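Local coordinates for protein putative adhesin (Komagataella phaffii, PDB 5FX8) that probably mediates adhesion between cells by meeting other proteins through salt bridges and hydrogen bonds, this chain being the N-terminal part of the longer cell-wall protein, at residues F109-L114 against A306-T311; I7-E12 against D23-S28; S193-A198 against I227-A232; W165-P170 against V263-N268. All blocks are in the same frame, centred on the assembly; numbering follows the deposited sequence.

The chain is rich in strands and folds into two cohesin-like parts, each with two of the contacts. Contacts 1 and 2 have centres about 8 Å apart and touch, because strands 25-31 and 101-114 are neighbours in one mixed sheet. Contacts 3 and 4, about 11 Å apart between centres, share the five-stranded antiparallel sheet in which strand 260-268 lies next to 189-200. Between the pairs the centres are 25 to 36 Å apart, and no atoms touch. Along the chain contact 2 closes first; contact 3 is nested inside contact 4, and both lie inside the loop closed by contact 1. The chain thus passes through the second cohesin-like part before residues 306-311 come back to pack on the first.

Contact 1 (F109-L114 against A306-T311); sequences FFTLKL and ASRTDT
The Phe109 ring packs against Asp310, its CE2 3.7 Å from Asp310 CB and one face covered by Asp310 N. The carboxylate plane is turned 75° from that ring, and Asp310 OD1 is hydrogen-bonded to the backbone N of Ala312. One step along, Phe110 CD1 meets Thr309 CB at 3.8 Å, with Thr309 OG1 over one face of the ring and the two side chains side by side, pointing the same way. Thr309 OG1 donates to Phe109 O at 2.6 Å. The Thr111 side chain points toward 306-311: its OG1, placed between the backbone N and the carbonyl carbon (chi1 64°), accepts from Arg308 N at 2.8 Å. Its own N-H goes to Arg308 O, while Ser307 OG donates to Thr111 O at 2.8 Å and is also bonded to Val57 N. Thr111 OG1 sits over one face of the Arg308 guanidinium. Arg308 NE donates to Ala306 O at 2.8 Å, close to the guanidinium plane, which helps fix how the group is turned. Three of the four hydrogen bonds across the contact use a hydroxyl, holding residues 306-311 antiparallel beside strand 101-114 without a regular ladder, and a salt bridge from Arg308 NH2 to Glu12 probably offsets the arginine charge.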
loop_
_atom_site.group_PDB
_atom_site.type_symbol
_atom_site.label_atom_id
_atom_site.label_comp_id
_atom_site.label_asym_id
_atom_site.label_seq_id
_atom_site.Cartn_x
_atom_site.Cartn_y
_atom_site.Cartn_z
ATOM N N PHE C 109 -66.567 -29.236 4.557
ATOM C CA PHE C 109 -65.165 -29.256 4.926
ATOM C C PHE C 109 -64.943 -28.496 6.220
ATOM O O PHE C 109 -65.698 -27.590 6.578
ATOM C CB PHE C 109 -64.279 -28.695 3.812
ATOM C CG PHE C 109 -64.324 -27.213 3.669
ATOM C CD1 PHE C 109 -63.516 -26.406 4.442
ATOM C CD2 PHE C 109 -65.118 -26.631 2.704
ATOM C CE1 PHE C 109 -63.546 -25.058 4.303
ATOM C CE2 PHE C 109 -65.139 -25.276 2.555
ATOM C CZ PHE C 109 -64.351 -24.490 3.356
ATOM N N PHE C 110 -63.912 -28.901 6.927
ATOM C CA PHE C 110 -63.392 -28.174 8.062
ATOM C C PHE C 110 -61.882 -28.061 7.917
ATOM O O PHE C 110 -61.249 -28.890 7.261
ATOM C CB PHE C 110 -63.714 -28.866 9.367
ATOM C CG PHE C 110 -65.163 -29.002 9.643
ATOM C CD1 PHE C 110 -65.864 -27.978 10.256
ATOM C CD2 PHE C 110 -65.831 -30.173 9.333
ATOM C CE1 PHE C 110 -67.215 -28.120 10.553
ATOM C CE2 PHE C 110 -67.177 -30.320 9.619
ATOM C CZ PHE C 110 -67.869 -29.292 10.224
ATOM N N THR C 111 -61.308 -27.022 8.528
ATOM C CA THR C 111 -59.866 -26.834 8.542
ATOM C C THR C 111 -59.338 -27.294 9.895
ATOM O O THR C 111 -59.725 -26.768 10.939
ATOM C CB THR C 111 -59.458 -25.384 8.252
ATOM O OG1 THR C 111 -59.933 -24.521 9.285
ATOM C CG2 THR C 111 -60.004 -24.917 6.939
ATOM N N LEU C 112 -58.444 -28.265 9.868
ATOM C CA LEU C 112 -57.866 -28.826 11.073
ATOM C C LEU C 112 -56.363 -28.586 11.072
ATOM O O LEU C 112 -55.752 -28.343 10.032
ATOM C CB LEU C 112 -58.160 -30.329 11.173
ATOM C CG LEU C 112 -59.625 -30.702 11.000
ATOM C CD1 LEU C 112 -59.830 -32.185 11.100
ATOM C CD2 LEU C 112 -60.409 -30.038 12.067
ATOM N N LYS C 113 -55.777 -28.644 12.255
ATOM C CA LYS C 113 -54.338 -28.623 12.443
ATOM C C LYS C 113 -53.867 -29.990 12.922
ATOM O O LYS C 113 -54.629 -30.764 13.504
ATOM C CB LYS C 113 -53.933 -27.566 13.466
ATOM C CG LYS C 113 -54.147 -26.138 13.041
ATOM C CD LYS C 113 -53.329 -25.773 11.811
ATOM C CE LYS C 113 -52.970 -24.290 11.796
ATOM N NZ LYS C 113 -52.076 -23.920 12.951
ATOM N N LEU C 114 -52.596 -30.285 12.691
ATOM C CA LEU C 114 -52.018 -31.491 13.254
ATOM C C LEU C 114 -51.760 -31.290 14.738
ATOM O O LEU C 114 -51.361 -30.211 15.164
ATOM C CB LEU C 114 -50.726 -31.850 12.532
ATOM C CG LEU C 114 -50.894 -32.460 11.139
ATOM C CD1 LEU C 114 -49.583 -32.436 10.418
ATOM C CD2 LEU C 114 -51.396 -33.880 11.246
ATOM N N ALA C 306 -58.938 -19.969 13.983
ATOM C CA ALA C 306 -59.808 -21.068 14.355
ATOM C C ALA C 306 -60.070 -21.963 13.155
ATOM O O ALA C 306 -59.857 -21.576 12.012
ATOM C CB ALA C 306 -61.126 -20.545 14.925
ATOM N N SER C 307 -60.532 -23.174 13.438
ATOM C CA SER C 307 -61.030 -24.054 12.390
ATOM C C SER C 307 -62.234 -23.423 11.709
ATOM O O SER C 307 -63.109 -22.859 12.359
ATOM C CB SER C 307 -61.423 -25.404 12.976
ATOM O OG SER C 307 -60.316 -26.075 13.549
ATOM N N ARG C 308 -62.290 -23.537 10.395
ATOM C CA ARG C 308 -63.279 -22.827 9.615
ATOM C C ARG C 308 -63.997 -23.791 8.687
ATOM O O ARG C 308 -63.526 -24.897 8.424
ATOM C CB ARG C 308 -62.627 -21.686 8.828
ATOM C CG ARG C 308 -62.162 -20.558 9.728
ATOM C CD ARG C 308 -60.870 -19.936 9.271
ATOM N NE ARG C 308 -59.725 -20.847 9.282
ATOM C CZ ARG C 308 -59.109 -21.276 8.188
ATOM N NH1 ARG C 308 -59.514 -20.869 6.996
ATOM N NH2 ARG C 308 -58.089 -22.105 8.286
ATOM N N THR C 309 -65.156 -23.358 8.198
ATOM C CA THR C 309 -65.948 -24.164 7.289
ATOM C C THR C 309 -66.634 -23.245 6.286
ATOM O O THR C 309 -66.313 -22.064 6.196
ATOM C CB THR C 309 -66.938 -25.028 8.073
ATOM O OG1 THR C 309 -67.592 -25.890 7.152
ATOM C CG2 THR C 309 -67.965 -24.181 8.755
ATOM N N ASP C 310 -67.562 -23.791 5.505
ATOM C CA ASP C 310 -68.419 -23.000 4.620
ATOM C C ASP C 310 -69.823 -23.584 4.662
ATOM O O ASP C 310 -70.053 -24.693 4.175
ATOM C CB ASP C 310 -67.895 -22.963 3.186
ATOM C CG ASP C 310 -68.779 -22.106 2.248
ATOM O OD1 ASP C 310 -69.755 -21.464 2.717
ATOM O OD2 ASP C 310 -68.480 -22.036 1.030
ATOM N N THR C 311 -70.772 -22.824 5.206
ATOM C CA THR C 311 -72.098 -23.378 5.408
ATOM C C THR C 311 -72.882 -23.509 4.119
ATOM O O THR C 311 -73.819 -24.303 4.071
ATOM C CB THR C 311 -72.880 -22.544 6.402
ATOM O OG1 THR C 311 -73.127 -21.244 5.860
ATOM C CG2 THR C 311 -72.097 -22.436 7.649
#

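Contact 2 (I7-E12 against D23-S28); sequences ITVVSE and DWFVVS
OG anti to the backbone N (chi1 168°) carries the Ser11 hydroxyl to Asp23; in Glu12 CG is anti to N (chi1 -180°) and the chain runs on extended, side by side with Trp24. Ser11 OG donates to Asp23 OD2 at 2.9 Å, meeting it from well above the carboxylate plane; the same oxygen also takes Tyr20 N and a salt bridge from Arg13. Glu12 OE1 comes within 3.3 Å of Trp24 CB, with carboxylate and indole planes 79° apart, and is salt-bridged to Arg308. At the same end Glu12 N donates to Trp24 O at 2.7 Å. The rest is an antiparallel ladder: Thr8 with Ser28 and Val10 with Val26 are hydrogen-bonded pairs, the Val10 N bond to Val26 O being weak. Val9 CG1 touches Phe25 CD2 at 3.9 Å and its CG2 lies beside Val27 CG2. On the other face a water bonds to Thr8 OG1 (2.7 Å), Ser28 OG and Val26 O. One face is thus apolar around Val9, Phe25 and Val27, with Phe129 and Phe131 packed on Val9; the other is mixed, valines next to a water-bridged Thr8-Ser28 pair, and charged groups gather where the chain leaves for the 13-22 connection.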
loop_
_atom_site.group_PDB
_atom_site.type_symbol
_atom_site.label_atom_id
_atom_site.label_comp_id
_atom_site.label_asym_id
_atom_site.label_seq_id
_atom_site.Cartn_x
_atom_site.Cartn_y
_atom_site.Cartn_z
ATOM N N ILE C 7 -63.605 -38.725 1.121
ATOM C CA ILE C 7 -63.072 -37.856 2.163
ATOM C C ILE C 7 -61.640 -37.489 1.765
ATOM O O ILE C 7 -60.772 -38.364 1.668
ATOM C CB ILE C 7 -63.107 -38.518 3.555
ATOM C CG1 ILE C 7 -64.530 -38.904 3.948
ATOM C CG2 ILE C 7 -62.588 -37.584 4.607
ATOM C CD1 ILE C 7 -64.626 -39.667 5.260
ATOM N N THR C 8 -61.395 -36.205 1.509
ATOM C CA THR C 8 -60.105 -35.757 1.015
ATOM C C THR C 8 -59.437 -34.844 2.029
ATOM O O THR C 8 -60.098 -34.209 2.849
ATOM C CB THR C 8 -60.242 -35.035 -0.323
ATOM O OG1 THR C 8 -61.005 -33.836 -0.160
ATOM C CG2 THR C 8 -60.935 -35.934 -1.305
ATOM N N VAL C 9 -58.111 -34.810 1.985
ATOM C CA VAL C 9 -57.317 -33.955 2.848
ATOM C C VAL C 9 -56.243 -33.299 2.004
ATOM O O VAL C 9 -55.477 -33.985 1.323
ATOM C CB VAL C 9 -56.676 -34.729 3.997
ATOM C CG1 VAL C 9 -55.913 -33.766 4.838
ATOM C CG2 VAL C 9 -57.724 -35.420 4.807
ATOM N N VAL C 10 -56.195 -31.980 2.029
ATOM C CA VAL C 10 -55.152 -31.223 1.361
ATOM C C VAL C 10 -54.725 -30.109 2.299
ATOM O O VAL C 10 -55.341 -29.871 3.340
ATOM C CB VAL C 10 -55.597 -30.633 0.012
ATOM C CG1 VAL C 10 -56.131 -31.713 -0.875
ATOM C CG2 VAL C 10 -56.629 -29.572 0.221
ATOM N N SER C 11 -53.654 -29.433 1.915
ATOM C CA SER C 11 -53.135 -28.304 2.667
ATOM C C SER C 11 -53.850 -27.046 2.211
ATOM O O SER C 11 -53.967 -26.803 1.010
ATOM C CB SER C 11 -51.631 -28.165 2.450
ATOM O OG SER C 11 -51.157 -26.930 2.940
ATOM N N GLU C 12 -54.336 -26.255 3.166
ATOM C CA GLU C 12 -54.930 -24.975 2.801
ATOM C C GLU C 12 -53.897 -24.062 2.152
ATOM O O GLU C 12 -54.234 -23.264 1.271
ATOM C CB GLU C 12 -55.567 -24.321 4.030
ATOM C CG GLU C 12 -56.226 -22.983 3.776
ATOM C CD GLU C 12 -57.256 -22.559 4.847
ATOM O OE1 GLU C 12 -56.964 -22.569 6.061
ATOM O OE2 GLU C 12 -58.382 -22.213 4.452
ATOM N N ASP C 23 -49.473 -26.542 8.839
ATOM C CA ASP C 23 -50.513 -26.108 7.932
ATOM C C ASP C 23 -51.910 -26.380 8.476
ATOM O O ASP C 23 -52.124 -27.257 9.317
ATOM C CB ASP C 23 -50.348 -26.801 6.595
ATOM C CG ASP C 23 -49.209 -26.245 5.809
ATOM O OD1 ASP C 23 -48.677 -25.183 6.211
ATOM O OD2 ASP C 23 -48.868 -26.849 4.776
ATOM N N TRP C 24 -52.862 -25.586 7.989
ATOM C CA TRP C 24 -54.270 -25.934 8.052
ATOM C C TRP C 24 -54.560 -26.968 6.974
ATOM O O TRP C 24 -54.233 -26.758 5.801
ATOM C CB TRP C 24 -55.162 -24.715 7.826
ATOM C CG TRP C 24 -55.164 -23.682 8.884
ATOM C CD1 TRP C 24 -54.519 -22.486 8.856
ATOM C CD2 TRP C 24 -55.888 -23.716 10.117
ATOM N NE1 TRP C 24 -54.765 -21.783 10.008
ATOM C CE2 TRP C 24 -55.611 -22.515 10.796
ATOM C CE3 TRP C 24 -56.723 -24.653 10.727
ATOM C CZ2 TRP C 24 -56.141 -22.233 12.044
ATOM C CZ3 TRP C 24 -57.242 -24.373 11.965
ATOM C CH2 TRP C 24 -56.954 -23.180 12.610
ATOM N N PHE C 25 -55.178 -28.080 7.378
ATOM C CA PHE C 25 -55.582 -29.159 6.490
ATOM C C PHE C 25 -57.079 -29.087 6.245
ATOM O O PHE C 25 -57.872 -29.242 7.176
ATOM C CB PHE C 25 -55.225 -30.507 7.091
ATOM C CG PHE C 25 -53.764 -30.746 7.192
ATOM C CD1 PHE C 25 -53.034 -30.230 8.247
ATOM C CD2 PHE C 25 -53.108 -31.493 6.225
ATOM C CE1 PHE C 25 -51.678 -30.459 8.329
ATOM C CE2 PHE C 25 -51.749 -31.722 6.316
ATOM C CZ PHE C 25 -51.035 -31.207 7.369
ATOM N N VAL C 26 -57.456 -28.855 4.994
ATOM C CA VAL C 26 -58.849 -28.854 4.568
ATOM C C VAL C 26 -59.325 -30.301 4.521
ATOM O O VAL C 26 -58.943 -31.050 3.621
ATOM C CB VAL C 26 -58.980 -28.185 3.200
ATOM C CG1 VAL C 26 -60.404 -28.144 2.741
ATOM C CG2 VAL C 26 -58.417 -26.817 3.276
ATOM N N VAL C 27 -60.141 -30.708 5.485
ATOM C CA VAL C 27 -60.720 -32.051 5.509
ATOM C C VAL C 27 -62.120 -31.975 4.913
ATOM O O VAL C 27 -63.035 -31.468 5.559
ATOM C CB VAL C 27 -60.768 -32.621 6.928
ATOM C CG1 VAL C 27 -61.373 -33.983 6.904
ATOM C CG2 VAL C 27 -59.405 -32.702 7.493
ATOM N N SER C 28 -62.309 -32.513 3.708
ATOM C CA SER C 28 -63.531 -32.347 2.923
ATOM C C SER C 28 -64.359 -33.625 2.878
ATOM O O SER C 28 -63.859 -34.687 2.512
ATOM C CB SER C 28 -63.198 -31.923 1.500
ATOM O OG SER C 28 -62.558 -30.672 1.504
HETATM O O HOH W 1 -59.866 -31.632 0.931
#

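Contact 3 (S193-A198 against I227-A232); sequences SEVKYA and IPITPA
At one edge of the five-stranded antiparallel sheet in the second cohesin-like part, the short strand 227-228 pairs with strand 189-200, and Ile227 lies across the ring of Tyr197. Backbone bonds join Tyr197 and Ile227 in both directions, Ile227 N to Tyr197 O at 2.8 Å. Next to them Lys196 and Pro228 form a non-hydrogen-bonded pair, so proline's lack of an N-H costs no bond here, and Ile229 N then donates to Val195 O at 2.8 Å. Tyr197 CG stands between its backbone N and carbonyl carbon (chi1 79°), and the ring lies against Ile227. There Ile227 CB sits over the ring face, 4.2 Å from the centroid, while Ile227 CG2 reaches CE1 of Tyr197 at 3.6 Å. Ile229 comes in at the ring edge instead, its CG1 3.7 Å from Tyr197 CD1, and the two side chains cross at about a right angle. Ile229 CD1 also meets Val195 CG1, and both residues touch Phe240 of the opposing sheet; the Cys192-Cys242 disulfide links strand 237-242 to the chain just before residues 193-198. A water accepts from Val195 N at 2.9 Å and lies near Ile229 O, probably donating to it. Then Thr230 OG1 accepts from Ala232 N in an ST turn, and Ala232 O bonds to Arg379 of the neighbouring lipoxygenase chain. Three backbone bonds and two isoleucines, one over the face and one at the edge of the Tyr197 ring, together hold the short edge strand.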
loop_
_atom_site.group_PDB
_atom_site.type_symbol
_atom_site.label_atom_id
_atom_site.label_comp_id
_atom_site.label_asym_id
_atom_site.label_seq_id
_atom_site.Cartn_x
_atom_site.Cartn_y
_atom_site.Cartn_z
ATOM N N SER C 193 -41.304 -2.622 19.353
ATOM C CA SER C 193 -40.324 -3.068 20.313
ATOM C C SER C 193 -40.020 -4.558 20.195
ATOM O O SER C 193 -39.246 -5.078 20.998
ATOM C CB SER C 193 -40.831 -2.711 21.708
ATOM O OG SER C 193 -40.260 -3.538 22.690
ATOM N N GLU C 194 -40.574 -5.260 19.215
ATOM C CA GLU C 194 -40.458 -6.712 19.186
ATOM C C GLU C 194 -40.109 -7.223 17.800
ATOM O O GLU C 194 -40.568 -8.281 17.386
ATOM C CB GLU C 194 -41.742 -7.365 19.686
ATOM C CG GLU C 194 -41.962 -7.257 21.186
ATOM C CD GLU C 194 -40.886 -7.970 21.993
ATOM O OE1 GLU C 194 -40.721 -9.198 21.832
ATOM O OE2 GLU C 194 -40.198 -7.300 22.789
ATOM N N VAL C 195 -39.289 -6.488 17.060
ATOM C CA VAL C 195 -38.771 -6.930 15.769
ATOM C C VAL C 195 -37.359 -7.448 15.996
ATOM O O VAL C 195 -36.551 -6.793 16.656
ATOM C CB VAL C 195 -38.791 -5.785 14.739
ATOM C CG1 VAL C 195 -38.484 -6.300 13.346
ATOM C CG2 VAL C 195 -40.126 -5.090 14.739
ATOM N N LYS C 196 -37.069 -8.633 15.488
ATOM C CA LYS C 196 -35.814 -9.290 15.804
ATOM C C LYS C 196 -35.429 -10.165 14.621
ATOM O O LYS C 196 -36.221 -10.390 13.705
ATOM C CB LYS C 196 -35.921 -10.099 17.107
ATOM C CG LYS C 196 -36.922 -11.220 17.044
ATOM C CD LYS C 196 -37.068 -11.975 18.341
ATOM C CE LYS C 196 -38.073 -13.089 18.168
ATOM N NZ LYS C 196 -38.324 -13.856 19.407
ATOM N N TYR C 197 -34.189 -10.633 14.620
ATOM C CA TYR C 197 -33.761 -11.515 13.552
ATOM C C TYR C 197 -32.747 -12.493 14.110
ATOM O O TYR C 197 -32.206 -12.308 15.194
ATOM C CB TYR C 197 -33.195 -10.738 12.356
ATOM C CG TYR C 197 -31.771 -10.251 12.530
ATOM C CD1 TYR C 197 -31.498 -9.042 13.159
ATOM C CD2 TYR C 197 -30.703 -10.997 12.053
ATOM C CE1 TYR C 197 -30.205 -8.600 13.326
ATOM C CE2 TYR C 197 -29.417 -10.571 12.207
ATOM C CZ TYR C 197 -29.157 -9.365 12.846
ATOM O OH TYR C 197 -27.847 -8.938 12.994
ATOM N N ALA C 198 -32.511 -13.555 13.356
ATOM C CA ALA C 198 -31.524 -14.543 13.717
ATOM C C ALA C 198 -30.978 -15.138 12.440
ATOM O O ALA C 198 -31.619 -15.095 11.398
ATOM C CB ALA C 198 -32.124 -15.631 14.597
ATOM N N ILE C 227 -31.708 -11.401 17.764
ATOM C CA ILE C 227 -31.080 -10.091 17.845
ATOM C C ILE C 227 -32.161 -9.044 17.598
ATOM O O ILE C 227 -32.725 -8.982 16.506
ATOM C CB ILE C 227 -29.934 -9.954 16.828
ATOM C CG1 ILE C 227 -28.853 -10.986 17.119
ATOM C CG2 ILE C 227 -29.344 -8.553 16.830
ATOM C CD1 ILE C 227 -27.881 -11.112 16.022
ATOM N N PRO C 228 -32.481 -8.200 18.564
ATOM C CA PRO C 228 -33.512 -7.190 18.340
ATOM C C PRO C 228 -33.067 -6.158 17.315
ATOM O O PRO C 228 -31.881 -5.954 17.056
ATOM C CB PRO C 228 -33.695 -6.566 19.725
ATOM C CG PRO C 228 -32.418 -6.808 20.430
ATOM C CD PRO C 228 -31.826 -8.058 19.876
ATOM N N ILE C 229 -34.050 -5.506 16.719
ATOM C CA ILE C 229 -33.844 -4.517 15.684
ATOM C C ILE C 229 -34.459 -3.227 16.206
ATOM O O ILE C 229 -35.664 -3.174 16.467
ATOM C CB ILE C 229 -34.486 -4.943 14.359
ATOM C CG1 ILE C 229 -33.777 -6.141 13.744
ATOM C CG2 ILE C 229 -34.523 -3.820 13.377
ATOM C CD1 ILE C 229 -34.445 -6.595 12.490
ATOM N N THR C 230 -33.639 -2.205 16.407
ATOM C CA THR C 230 -34.136 -0.944 16.917
ATOM C C THR C 230 -33.671 0.131 15.961
ATOM O O THR C 230 -32.972 -0.192 15.004
ATOM C CB THR C 230 -33.629 -0.678 18.320
ATOM O OG1 THR C 230 -32.322 -0.098 18.246
ATOM C CG2 THR C 230 -33.571 -1.969 19.076
ATOM N N PRO C 231 -34.073 1.390 16.134
ATOM C CA PRO C 231 -33.476 2.450 15.309
ATOM C C PRO C 231 -31.971 2.515 15.424
ATOM O O PRO C 231 -31.296 2.824 14.439
ATOM C CB PRO C 231 -34.132 3.720 15.853
ATOM C CG PRO C 231 -35.446 3.264 16.333
ATOM C CD PRO C 231 -35.273 1.867 16.842
ATOM N N ALA C 232 -31.423 2.205 16.589
ATOM C CA ALA C 232 -30.003 2.365 16.814
ATOM C C ALA C 232 -29.173 1.249 16.211
ATOM O O ALA C 232 -27.946 1.299 16.310
ATOM C CB ALA C 232 -29.707 2.457 18.310
HETATM O O HOH W 2 -37.932 -3.935 17.552
#

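Contact 4 (W165-P170 against V263-N268); sequences WFVDIP and VSFLSN
Trp165 and Phe265 lie on the same face of the sheet with planes near parallel, 28° apart, but slid so far that the rings barely overlap, the centroid of the indole five-membered ring being 5.1 Å from that of Phe265. What lies over the Phe265 ring is Trp165 CB, 3.8 Å from the centroid and offset toward the rim. The indole's nearest atom to the ring is CD1, 3.5 Å from Phe265 CE2, with CG close behind. Phe265 CG lies between its backbone N and carbonyl carbon (chi1 42°); the ring beyond it meets Trp165. At the edge of the same ring, near its plane, Val167 CG2 approaches Phe265 CE1 at 3.7 Å. On the other face of the sheet Phe166 and Ser264 form a non-hydrogen-bonded pair, and Ser264 OG lies in the plane of the Phe166 ring, 3.3 Å from its CE1. That hydroxyl is bonded to Glu164. The strands run antiparallel with four backbone bonds between them: Trp165 pairs with Phe265 both ways and Val167 with Val263 both ways, Val167 N to Val263 O at 2.9 Å. Trp165 also packs on Val276 and Asn278 of strand 275-286, in the sheet facing this one, and Phe190 meets Phe265. The CH-pi contact of Trp165 CB over Phe265, with Val167 at the ring edge, therefore forms a buried apolar layer inside the second cohesin-like part.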
loop_
_atom_site.group_PDB
_atom_site.type_symbol
_atom_site.label_atom_id
_atom_site.label_comp_id
_atom_site.label_asym_id
_atom_site.label_seq_id
_atom_site.Cartn_x
_atom_site.Cartn_y
_atom_site.Cartn_z
ATOM N N TRP C 165 -44.936 -13.470 13.075
ATOM C CA TRP C 165 -44.600 -13.775 11.698
ATOM C C TRP C 165 -43.124 -14.101 11.606
ATOM O O TRP C 165 -42.308 -13.487 12.290
ATOM C CB TRP C 165 -44.899 -12.600 10.785
ATOM C CG TRP C 165 -46.292 -12.186 10.720
ATOM C CD1 TRP C 165 -46.857 -11.125 11.351
ATOM C CD2 TRP C 165 -47.315 -12.783 9.943
ATOM N NE1 TRP C 165 -48.177 -11.024 11.019
ATOM C CE2 TRP C 165 -48.488 -12.039 10.157
ATOM C CE3 TRP C 165 -47.362 -13.885 9.091
ATOM C CZ2 TRP C 165 -49.698 -12.364 9.555
ATOM C CZ3 TRP C 165 -48.560 -14.201 8.482
ATOM C CH2 TRP C 165 -49.711 -13.440 8.715
ATOM N N PHE C 166 -42.791 -15.084 10.769
ATOM C CA PHE C 166 -41.413 -15.412 10.422
ATOM C C PHE C 166 -41.241 -15.245 8.925
ATOM O O PHE C 166 -42.034 -15.775 8.147
ATOM C CB PHE C 166 -41.034 -16.843 10.816
ATOM C CG PHE C 166 -40.877 -17.060 12.298
ATOM C CD1 PHE C 166 -40.739 -15.992 13.160
ATOM C CD2 PHE C 166 -40.866 -18.332 12.826
ATOM C CE1 PHE C 166 -40.594 -16.173 14.524
ATOM C CE2 PHE C 166 -40.728 -18.522 14.194
ATOM C CZ PHE C 166 -40.589 -17.428 15.043
ATOM N N VAL C 167 -40.217 -14.508 8.523
ATOM C CA VAL C 167 -39.808 -14.421 7.130
ATOM C C VAL C 167 -38.414 -15.026 7.049
ATOM O O VAL C 167 -37.463 -14.494 7.635
ATOM C CB VAL C 167 -39.819 -12.979 6.613
ATOM C CG1 VAL C 167 -39.456 -12.953 5.158
ATOM C CG2 VAL C 167 -41.185 -12.342 6.828
ATOM N N ASP C 168 -38.292 -16.152 6.361
ATOM C CA ASP C 168 -37.020 -16.841 6.211
ATOM C C ASP C 168 -36.410 -16.517 4.858
ATOM O O ASP C 168 -37.082 -16.628 3.831
ATOM C CB ASP C 168 -37.199 -18.347 6.349
ATOM C CG ASP C 168 -37.346 -18.780 7.781
ATOM O OD1 ASP C 168 -37.331 -17.903 8.660
ATOM O OD2 ASP C 168 -37.472 -19.995 8.038
ATOM N N ILE C 169 -35.141 -16.126 4.861
ATOM C CA ILE C 169 -34.381 -15.879 3.643
ATOM C C ILE C 169 -33.293 -16.943 3.548
ATOM O O ILE C 169 -32.386 -16.975 4.390
ATOM C CB ILE C 169 -33.759 -14.481 3.624
ATOM C CG1 ILE C 169 -34.779 -13.412 4.025
ATOM C CG2 ILE C 169 -33.131 -14.259 2.265
ATOM C CD1 ILE C 169 -35.796 -13.128 3.003
ATOM N N PRO C 170 -33.332 -17.822 2.555
ATOM C CA PRO C 170 -32.294 -18.852 2.439
ATOM C C PRO C 170 -31.068 -18.329 1.700
ATOM O O PRO C 170 -31.168 -17.776 0.603
ATOM C CB PRO C 170 -32.993 -19.960 1.647
ATOM C CG PRO C 170 -33.975 -19.260 0.841
ATOM C CD PRO C 170 -34.428 -18.048 1.612
ATOM N N VAL C 263 -36.440 -13.319 10.079
ATOM C CA VAL C 263 -36.922 -12.098 10.695
ATOM C C VAL C 263 -38.245 -12.384 11.386
ATOM O O VAL C 263 -39.141 -12.994 10.802
ATOM C CB VAL C 263 -37.067 -10.977 9.660
ATOM C CG1 VAL C 263 -37.506 -9.710 10.348
ATOM C CG2 VAL C 263 -35.765 -10.755 8.978
ATOM N N SER C 264 -38.374 -11.940 12.624
ATOM C CA SER C 264 -39.573 -12.162 13.412
ATOM C C SER C 264 -40.193 -10.821 13.759
ATOM O O SER C 264 -39.512 -9.954 14.299
ATOM C CB SER C 264 -39.230 -12.942 14.676
ATOM O OG SER C 264 -40.319 -13.016 15.558
ATOM N N PHE C 265 -41.479 -10.640 13.464
ATOM C CA PHE C 265 -42.181 -9.454 13.944
ATOM C C PHE C 265 -43.538 -9.815 14.530
ATOM O O PHE C 265 -44.338 -10.510 13.904
ATOM C CB PHE C 265 -42.330 -8.380 12.858
ATOM C CG PHE C 265 -42.692 -8.902 11.522
ATOM C CD1 PHE C 265 -41.739 -9.472 10.710
ATOM C CD2 PHE C 265 -43.985 -8.778 11.055
ATOM C CE1 PHE C 265 -42.070 -9.944 9.472
ATOM C CE2 PHE C 265 -44.334 -9.237 9.805
ATOM C CZ PHE C 265 -43.376 -9.821 9.012
ATOM N N LEU C 266 -43.787 -9.321 15.730
ATOM C CA LEU C 266 -45.002 -9.616 16.457
ATOM C C LEU C 266 -46.104 -8.666 16.034
ATOM O O LEU C 266 -45.875 -7.486 15.767
ATOM C CB LEU C 266 -44.760 -9.486 17.959
ATOM C CG LEU C 266 -45.807 -9.929 18.978
ATOM C CD1 LEU C 266 -46.035 -11.392 18.820
ATOM C CD2 LEU C 266 -45.325 -9.650 20.382
ATOM N N SER C 267 -47.316 -9.194 15.991
ATOM C CA SER C 267 -48.507 -8.404 15.731
ATOM C C SER C 267 -49.537 -8.721 16.807
ATOM O O SER C 267 -50.029 -9.849 16.888
ATOM C CB SER C 267 -49.048 -8.692 14.338
ATOM O OG SER C 267 -50.131 -7.844 14.035
ATOM N N ASN C 268 -49.847 -7.738 17.643
ATOM C CA ASN C 268 -50.925 -7.867 18.612
ATOM C C ASN C 268 -52.282 -7.673 17.940
ATOM O O ASN C 268 -52.449 -6.803 17.086
ATOM C CB ASN C 268 -50.731 -6.860 19.738
ATOM C CG ASN C 268 -49.535 -7.192 20.597
ATOM O OD1 ASN C 268 -49.411 -8.313 21.079
ATOM N ND2 ASN C 268 -48.633 -6.233 20.777
#